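Polyhedrin (Simulium ubiquitum cypovirus, PDB 5A9A) packs into the micron-sized protein crystals, or polyhedra, that occlude cypovirus particles and probably shield them in the environment between insect hosts. Local coordinates at the interface of chains A and B. Residues are numbered along the deposited sequence; one frame, centred on the assembly and turned at random. Chains: chain A/B, Polyhedrin.

Contact 1: the interface of chains A and B. Residues chain A 127, 129, 134; chain B 33, 35, 51, 53, 203, 221, 223.
B:Arg35 runs between A:Asp127, A:Leu129 and A:Trp134 and meets each with a different part of its side chain. With CG anti to the backbone N (chi1 -166°) and the chain extended as far as NE, its CD lies 3.8 Å from CB of A:Trp134, and its CB sits over the rim of one indole face. Ring and guanidinium planes stand nearly perpendicular, 82° apart. Over one guanidinium face comes the CD1 methyl of A:Leu129, 3.4 Å from NH1 of B:Arg35. Within chain B, NE of B:Arg35 bonds OD1 of B:Asp51 at 2.9 Å and its NH2 bonds OD2 at 2.7 Å, a side-on grip that should fix its rotation. NH2 of B:Arg35 also makes a weak bond, part of a salt bridge, to OD2 of A:Asp127 at 3.1 Å. OD2 of A:Asp127 receives NZ of B:Lys221 on its syn lone pair at 2.9 Å, tip to tip. Two cations would be expected to favour the charged carboxylate; that of B:Asp51 nearby would work the other way. A water joins O of A:Asp127 to B:Asp51 and B:Asn53, and weakly to B:Asn203. Chain B presents strands 34-41 and 47-54 and the end of helix 211-221; chain A supplies a loop and the start of the 3-10 helix 134-136.

Contact 2: the interface of chains A and B. Residues chain A 60-61, 63, 127-128, 172; chain B 53, 199, 201, 203.
The methyl CD1 of B:Ile201 presses against A:Tyr61 at the root of its ring, 3.4 Å from CG, as the two side chains slide past each other in opposite directions. A:Cys128 closes in on the same isoleucine, with SG 3.7 Å from CD1 of B:Ile201 and CB 3.7 Å from the other branch, CG2. Next to it the aliphatic part of A:Lys172 crosses B:Ile199, CG to CD1 at 3.6 Å, while CG2 of B:Ile199 lies against the backbone of A:Gly60. This is the tight, apolar half. The lysine changes direction at chi3 (75°), and its ammonium NZ leaves the isoleucines for the wet half, where two waters link it to the amide oxygen OD1 of B:Asn53. One of them also binds the carbonyl O of A:Cys128, and the other the carbonyl O of B:Ile199. A direct hydrogen bond runs from ND2 of B:Asn53 to O of A:Cys128, long at 3.2 Å and arriving from well above the carbonyl plane (59° out of it). Chain A builds its side from strands 57-62 and 170-176 and the loop at A:Cys128; chain B answers with strand 47-54, the short strand 201-202 and the loop residues B:Ile199 and B:Asn203 on either side.

Contact 3: the interface of chains A and B. Residues chain A 57, 186, 191, 195; chain B 191-192, 195-196.
Two aromatic rings of chain A, A:Tyr186 and A:Phe57, lie against one helix of chain B. On one face of A:Tyr186 rests the backbone CA of B:Gly192, 3.7 Å from the ring centroid, so the ring comes right up to the helix main chain. CD1 of A:Ile191, from its own chain, lies in plane at the ring's edge. A:Phe57 takes CG of B:Gln196 over one face, 3.9 Å from the centroid, and its CZ touches the CG2 branch of B:Ile195 at 3.6 Å, those side chains crossing at about a right angle. Extended beyond CG, B:Gln196 brings its amide to the phenol of A:Tyr186, where NE2 gives OH a weak hydrogen bond of 3.0 Å, bent to 129° at H; amide and ring planes are 86° apart. Across the contact CD1 of A:Ile191 meets CD1 of B:Ile191 tip to tip at 3.4 Å, tighter than usual packing. Each has CG1 anti to the backbone N (chi1 -170°), which points the terminal methyl at its counterpart. More relaxed are CD1 of A:Ile195 and CD1 of B:Ile195, 4.0 Å apart. Helix 191-197 of both chains thus takes part, joined on chain A by the start of strand 57-62 and the loop at A:Tyr186.

Contact 1: the interface of chains A and B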
loop_
_atom_site.group_PDB
_atom_site.type_symbol
_atom_site.label_atom_id
_atom_site.label_comp_id
_atom_site.label_asym_id
_atom_site.label_seq_id
_atom_site.Cartn_x
_atom_site.Cartn_y
_atom_site.Cartn_z
ATOM N N ASP A 127 12.942 0.027 13.939
ATOM C CA ASP A 127 11.731 -0.772 13.771
ATOM C C ASP A 127 10.545 0.111 13.384
ATOM O O ASP A 127 9.396 -0.333 13.396
ATOM C CB ASP A 127 11.410 -1.541 15.055
ATOM C CG ASP A 127 12.402 -2.655 15.333
ATOM O OD1 ASP A 127 13.013 -3.169 14.373
ATOM O OD2 ASP A 127 12.564 -3.021 16.515
ATOM N N LEU A 129 9.292 2.633 15.048
ATOM C CA LEU A 129 8.459 2.933 16.207
ATOM C C LEU A 129 8.993 4.203 16.871
ATOM O O LEU A 129 10.167 4.538 16.710
ATOM C CB LEU A 129 8.488 1.773 17.205
ATOM C CG LEU A 129 7.930 0.427 16.730
ATOM C CD1 LEU A 129 8.387 -0.697 17.649
ATOM C CD2 LEU A 129 6.410 0.458 16.639
ATOM N N TRP A 134 7.790 -1.240 22.036
ATOM C CA TRP A 134 6.532 -1.056 21.313
ATOM C C TRP A 134 5.350 -0.873 22.259
ATOM O O TRP A 134 4.339 -0.269 21.898
ATOM C CB TRP A 134 6.262 -2.235 20.371
ATOM C CG TRP A 134 5.880 -3.509 21.064
ATOM C CD1 TRP A 134 6.722 -4.500 21.485
ATOM C CD2 TRP A 134 4.555 -3.938 21.406
ATOM N NE1 TRP A 134 6.002 -5.516 22.068
ATOM C CE2 TRP A 134 4.671 -5.192 22.041
ATOM C CE3 TRP A 134 3.282 -3.378 21.248
ATOM C CZ2 TRP A 134 3.564 -5.898 22.511
ATOM C CZ3 TRP A 134 2.183 -4.079 21.718
ATOM C CH2 TRP A 134 2.331 -5.328 22.340
ATOM N N ILE B 33 0.382 1.484 19.837
ATOM C CA ILE B 33 0.798 0.643 18.723
ATOM C C ILE B 33 0.451 -0.825 18.951
ATOM O O ILE B 33 0.540 -1.332 20.067
ATOM C CB ILE B 33 2.318 0.766 18.475
ATOM C CG1 ILE B 33 2.642 2.104 17.802
ATOM C CG2 ILE B 33 2.821 -0.390 17.620
ATOM C CD1 ILE B 33 2.059 2.249 16.410
ATOM N N ARG B 35 1.511 -4.695 17.338
ATOM C CA ARG B 35 2.664 -5.253 16.638
ATOM C C ARG B 35 2.475 -6.730 16.292
ATOM O O ARG B 35 2.161 -7.555 17.152
ATOM C CB ARG B 35 3.935 -5.049 17.469
ATOM C CG ARG B 35 5.226 -5.286 16.696
ATOM C CD ARG B 35 6.420 -4.638 17.385
ATOM N NE ARG B 35 7.638 -4.747 16.585
ATOM C CZ ARG B 35 8.857 -4.443 17.022
ATOM N NH1 ARG B 35 9.036 -4.016 18.267
ATOM N NH2 ARG B 35 9.903 -4.575 16.217
ATOM N N ASP B 51 7.946 -7.764 10.185
ATOM C CA ASP B 51 7.479 -7.061 11.371
ATOM C C ASP B 51 6.534 -5.919 11.004
ATOM O O ASP B 51 6.911 -4.999 10.276
ATOM C CB ASP B 51 8.693 -6.532 12.143
ATOM C CG ASP B 51 8.311 -5.628 13.299
ATOM O OD1 ASP B 51 7.227 -5.827 13.881
ATOM O OD2 ASP B 51 9.100 -4.715 13.627
ATOM N N ASN B 53 3.633 -2.907 12.327
ATOM C CA ASN B 53 3.044 -2.134 13.417
ATOM C C ASN B 53 2.047 -1.098 12.901
ATOM O O ASN B 53 2.193 -0.569 11.797
ATOM C CB ASN B 53 4.126 -1.475 14.290
ATOM C CG ASN B 53 4.633 -0.158 13.719
ATOM O OD1 ASN B 53 3.898 0.826 13.640
ATOM N ND2 ASN B 53 5.904 -0.128 13.346
ATOM N N ASN B 203 7.909 -3.618 7.817
ATOM C CA ASN B 203 9.364 -3.573 7.866
ATOM C C ASN B 203 9.945 -4.608 6.912
ATOM O O ASN B 203 9.307 -5.623 6.622
ATOM C CB ASN B 203 9.865 -3.817 9.291
ATOM C CG ASN B 203 9.562 -2.655 10.226
ATOM O OD1 ASN B 203 8.926 -2.828 11.267
ATOM N ND2 ASN B 203 10.017 -1.465 9.856
ATOM N N LYS B 221 12.248 -8.020 21.332
ATOM C CA LYS B 221 11.181 -7.127 20.889
ATOM C C LYS B 221 9.917 -7.313 21.728
ATOM O O LYS B 221 8.927 -6.608 21.537
ATOM C CB LYS B 221 10.851 -7.378 19.418
ATOM C CG LYS B 221 12.055 -7.338 18.483
ATOM C CD LYS B 221 12.758 -5.988 18.493
ATOM C CE LYS B 221 13.979 -6.015 17.582
ATOM N NZ LYS B 221 14.705 -4.718 17.535
ATOM N N LEU B 223 7.695 -9.765 21.731
ATOM C CA LEU B 223 6.577 -10.301 20.971
ATOM C C LEU B 223 6.421 -11.750 21.404
ATOM O O LEU B 223 7.419 -12.445 21.587
ATOM C CB LEU B 223 6.882 -10.224 19.476
ATOM C CG LEU B 223 7.230 -8.821 18.971
ATOM C CD1 LEU B 223 7.757 -8.859 17.546
ATOM C CD2 LEU B 223 6.011 -7.914 19.075
HETATM O O HOH W 1 1.570 -0.091 22.387
HETATM O O HOH W 2 7.596 -2.615 14.387
HETATM O O HOH W 3 11.437 -2.531 18.773
#

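Contact 2: the interface of chains A and B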
loop_
_atom_site.group_PDB
_atom_site.type_symbol
_atom_site.label_atom_id
_atom_site.label_comp_id
_atom_site.label_asym_id
_atom_site.label_seq_id
_atom_site.Cartn_x
_atom_site.Cartn_y
_atom_site.Cartn_z
ATOM N N GLY A 60 2.378 7.813 4.752
ATOM C CA GLY A 60 3.241 6.746 4.298
ATOM C C GLY A 60 4.453 6.659 5.196
ATOM O O GLY A 60 4.507 7.304 6.246
ATOM N N TYR A 61 5.433 5.870 4.780
ATOM C CA TYR A 61 6.603 5.643 5.604
ATOM C C TYR A 61 7.776 5.181 4.765
ATOM O O TYR A 61 7.623 4.784 3.611
ATOM C CB TYR A 61 6.302 4.560 6.638
ATOM C CG TYR A 61 6.083 3.205 6.001
ATOM C CD1 TYR A 61 4.855 2.868 5.451
ATOM C CD2 TYR A 61 7.109 2.276 5.931
ATOM C CE1 TYR A 61 4.651 1.640 4.858
ATOM C CE2 TYR A 61 6.915 1.042 5.342
ATOM C CZ TYR A 61 5.684 0.730 4.808
ATOM O OH TYR A 61 5.482 -0.496 4.216
ATOM N N ASN A 63 10.595 2.378 5.823
ATOM C CA ASN A 63 11.209 1.508 6.818
ATOM C C ASN A 63 12.712 1.661 6.675
ATOM O O ASN A 63 13.169 2.350 5.763
ATOM C CB ASN A 63 10.764 0.050 6.660
ATOM C CG ASN A 63 11.195 -0.570 5.337
ATOM O OD1 ASN A 63 12.222 -0.209 4.764
ATOM N ND2 ASN A 63 10.405 -1.521 4.855
ATOM N N ASP A 127 12.942 0.027 13.939
ATOM C CA ASP A 127 11.731 -0.772 13.771
ATOM C C ASP A 127 10.545 0.111 13.384
ATOM O O ASP A 127 9.396 -0.333 13.396
ATOM C CB ASP A 127 11.410 -1.541 15.055
ATOM C CG ASP A 127 12.402 -2.655 15.333
ATOM O OD1 ASP A 127 13.013 -3.169 14.373
ATOM O OD2 ASP A 127 12.564 -3.021 16.515
ATOM N N CYS A 128 10.840 1.362 13.044
ATOM C CA CYS A 128 9.817 2.344 12.695
ATOM C C CYS A 128 8.794 2.518 13.818
ATOM O O CYS A 128 7.587 2.546 13.572
ATOM C CB CYS A 128 9.120 1.958 11.387
ATOM S SG CYS A 128 8.515 3.386 10.440
ATOM N N LYS A 172 8.093 8.174 9.207
ATOM C CA LYS A 172 6.644 8.038 9.076
ATOM C C LYS A 172 6.046 9.439 8.992
ATOM O O LYS A 172 6.477 10.339 9.711
ATOM C CB LYS A 172 6.059 7.273 10.270
ATOM C CG LYS A 172 4.637 6.761 10.047
ATOM C CD LYS A 172 4.179 5.825 11.169
ATOM C CE LYS A 172 3.843 6.589 12.443
ATOM N NZ LYS A 172 3.313 5.694 13.519
ATOM N N ASN B 53 3.633 -2.907 12.327
ATOM C CA ASN B 53 3.044 -2.134 13.417
ATOM C C ASN B 53 2.047 -1.098 12.901
ATOM O O ASN B 53 2.193 -0.569 11.797
ATOM C CB ASN B 53 4.126 -1.475 14.290
ATOM C CG ASN B 53 4.633 -0.158 13.719
ATOM O OD1 ASN B 53 3.898 0.826 13.640
ATOM N ND2 ASN B 53 5.904 -0.128 13.346
ATOM N N ILE B 199 -1.113 4.094 9.436
ATOM C CA ILE B 199 -0.036 3.830 8.501
ATOM C C ILE B 199 0.563 2.481 8.878
ATOM O O ILE B 199 1.338 2.378 9.830
ATOM C CB ILE B 199 1.038 4.924 8.583
ATOM C CG1 ILE B 199 0.393 6.300 8.409
ATOM C CG2 ILE B 199 2.114 4.698 7.535
ATOM C CD1 ILE B 199 1.292 7.453 8.791
ATOM N N ILE B 201 2.944 -0.181 8.959
ATOM C CA ILE B 201 4.353 -0.369 8.650
ATOM C C ILE B 201 4.647 -1.827 8.327
ATOM O O ILE B 201 4.380 -2.717 9.132
ATOM C CB ILE B 201 5.263 0.047 9.828
ATOM C CG1 ILE B 201 4.930 1.465 10.303
ATOM C CG2 ILE B 201 6.731 -0.048 9.423
ATOM C CD1 ILE B 201 5.136 2.531 9.248
ATOM N N ASN B 203 7.909 -3.618 7.817
ATOM C CA ASN B 203 9.364 -3.573 7.866
ATOM C C ASN B 203 9.945 -4.608 6.912
ATOM O O ASN B 203 9.307 -5.623 6.622
ATOM C CB ASN B 203 9.865 -3.817 9.291
ATOM C CG ASN B 203 9.562 -2.655 10.226
ATOM O OD1 ASN B 203 8.926 -2.828 11.267
ATOM N ND2 ASN B 203 10.017 -1.465 9.856
HETATM O O HOH W 4 5.099 3.396 14.290
HETATM O O HOH W 5 2.235 2.756 12.519
HETATM O O HOH W 6 7.596 -2.615 14.387
#

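Contact 3: the interface of chains A and B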
loop_
_atom_site.group_PDB
_atom_site.type_symbol
_atom_site.label_atom_id
_atom_site.label_comp_id
_atom_site.label_asym_id
_atom_site.label_seq_id
_atom_site.Cartn_x
_atom_site.Cartn_y
_atom_site.Cartn_z
ATOM N N PHE A 57 -5.259 12.910 1.587
ATOM C CA PHE A 57 -4.110 12.999 2.486
ATOM C C PHE A 57 -2.944 12.158 1.994
ATOM O O PHE A 57 -3.137 11.072 1.453
ATOM C CB PHE A 57 -4.489 12.581 3.915
ATOM C CG PHE A 57 -5.050 11.193 4.020
ATOM C CD1 PHE A 57 -4.213 10.104 4.212
ATOM C CD2 PHE A 57 -6.416 10.977 3.947
ATOM C CE1 PHE A 57 -4.731 8.822 4.314
ATOM C CE2 PHE A 57 -6.940 9.701 4.052
ATOM C CZ PHE A 57 -6.098 8.622 4.234
ATOM N N TYR A 186 -15.283 13.586 6.513
ATOM C CA TYR A 186 -15.305 12.272 7.142
ATOM C C TYR A 186 -16.667 12.027 7.772
ATOM O O TYR A 186 -16.867 11.056 8.500
ATOM C CB TYR A 186 -14.168 12.139 8.151
ATOM C CG TYR A 186 -12.845 12.064 7.446
ATOM C CD1 TYR A 186 -12.428 10.881 6.854
ATOM C CD2 TYR A 186 -12.029 13.183 7.329
ATOM C CE1 TYR A 186 -11.229 10.804 6.183
ATOM C CE2 TYR A 186 -10.822 13.115 6.662
ATOM C CZ TYR A 186 -10.432 11.923 6.088
ATOM O OH TYR A 186 -9.233 11.850 5.420
ATOM N N ILE A 191 -17.624 10.655 3.185
ATOM C CA ILE A 191 -16.460 9.857 3.553
ATOM C C ILE A 191 -16.148 8.739 2.554
ATOM O O ILE A 191 -14.981 8.447 2.297
ATOM C CB ILE A 191 -16.601 9.282 4.979
ATOM C CG1 ILE A 191 -15.276 8.668 5.435
ATOM C CG2 ILE A 191 -17.742 8.272 5.049
ATOM C CD1 ILE A 191 -15.278 8.238 6.881
ATOM N N ILE A 195 -12.370 8.214 1.024
ATOM C CA ILE A 195 -11.628 6.964 1.152
ATOM C C ILE A 195 -11.243 6.387 -0.210
ATOM O O ILE A 195 -10.095 5.995 -0.418
ATOM C CB ILE A 195 -12.437 5.913 1.931
ATOM C CG1 ILE A 195 -12.560 6.329 3.398
ATOM C CG2 ILE A 195 -11.774 4.545 1.828
ATOM C CD1 ILE A 195 -13.611 5.561 4.171
ATOM N N ILE B 191 -13.295 9.131 13.197
ATOM C CA ILE B 191 -12.887 8.264 12.097
ATOM C C ILE B 191 -11.798 8.875 11.211
ATOM O O ILE B 191 -10.913 8.163 10.740
ATOM C CB ILE B 191 -14.100 7.834 11.242
ATOM C CG1 ILE B 191 -13.690 6.734 10.259
ATOM C CG2 ILE B 191 -14.711 9.031 10.522
ATOM C CD1 ILE B 191 -14.852 6.138 9.506
ATOM N N GLY B 192 -11.854 10.183 10.991
ATOM C CA GLY B 192 -10.820 10.856 10.222
ATOM C C GLY B 192 -9.436 10.552 10.777
ATOM O O GLY B 192 -8.505 10.219 10.042
ATOM N N ILE B 195 -8.389 6.792 10.249
ATOM C CA ILE B 195 -7.981 6.528 8.873
ATOM C C ILE B 195 -6.595 7.094 8.570
ATOM O O ILE B 195 -5.752 6.405 7.995
ATOM C CB ILE B 195 -8.992 7.112 7.870
ATOM C CG1 ILE B 195 -10.307 6.333 7.938
ATOM C CG2 ILE B 195 -8.427 7.066 6.456
ATOM C CD1 ILE B 195 -11.469 7.026 7.259
ATOM N N GLN B 196 -6.362 8.344 8.959
ATOM C CA GLN B 196 -5.117 9.025 8.624
ATOM C C GLN B 196 -3.957 8.569 9.505
ATOM O O GLN B 196 -2.798 8.687 9.115
ATOM C CB GLN B 196 -5.299 10.540 8.734
ATOM C CG GLN B 196 -6.277 11.112 7.724
ATOM C CD GLN B 196 -6.385 12.622 7.802
ATOM O OE1 GLN B 196 -6.017 13.232 8.802
ATOM N NE2 GLN B 196 -6.883 13.234 6.736
#

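Contacts 1 and 2 adjoin, their C-alpha centres about 9 Å apart, and share A:Asp127, B:Asn53 and B:Asn203; the centre of contact 3 lies about 19 Å from that of contact 2 and 24 Å from that of contact 1. Strand 57-62 of chain A serves both contact 2 and contact 3, and strand 47-54 of chain B both contact 1 and contact 2. The surface passes from the charged cluster of contact 1, through mixed packing and water, to the largely apolar contact 3, in an interface that is not an exact two-fold. Three copies form the deposited assembly, and such contacts plausibly help build the trimeric unit of the polyhedron lattice.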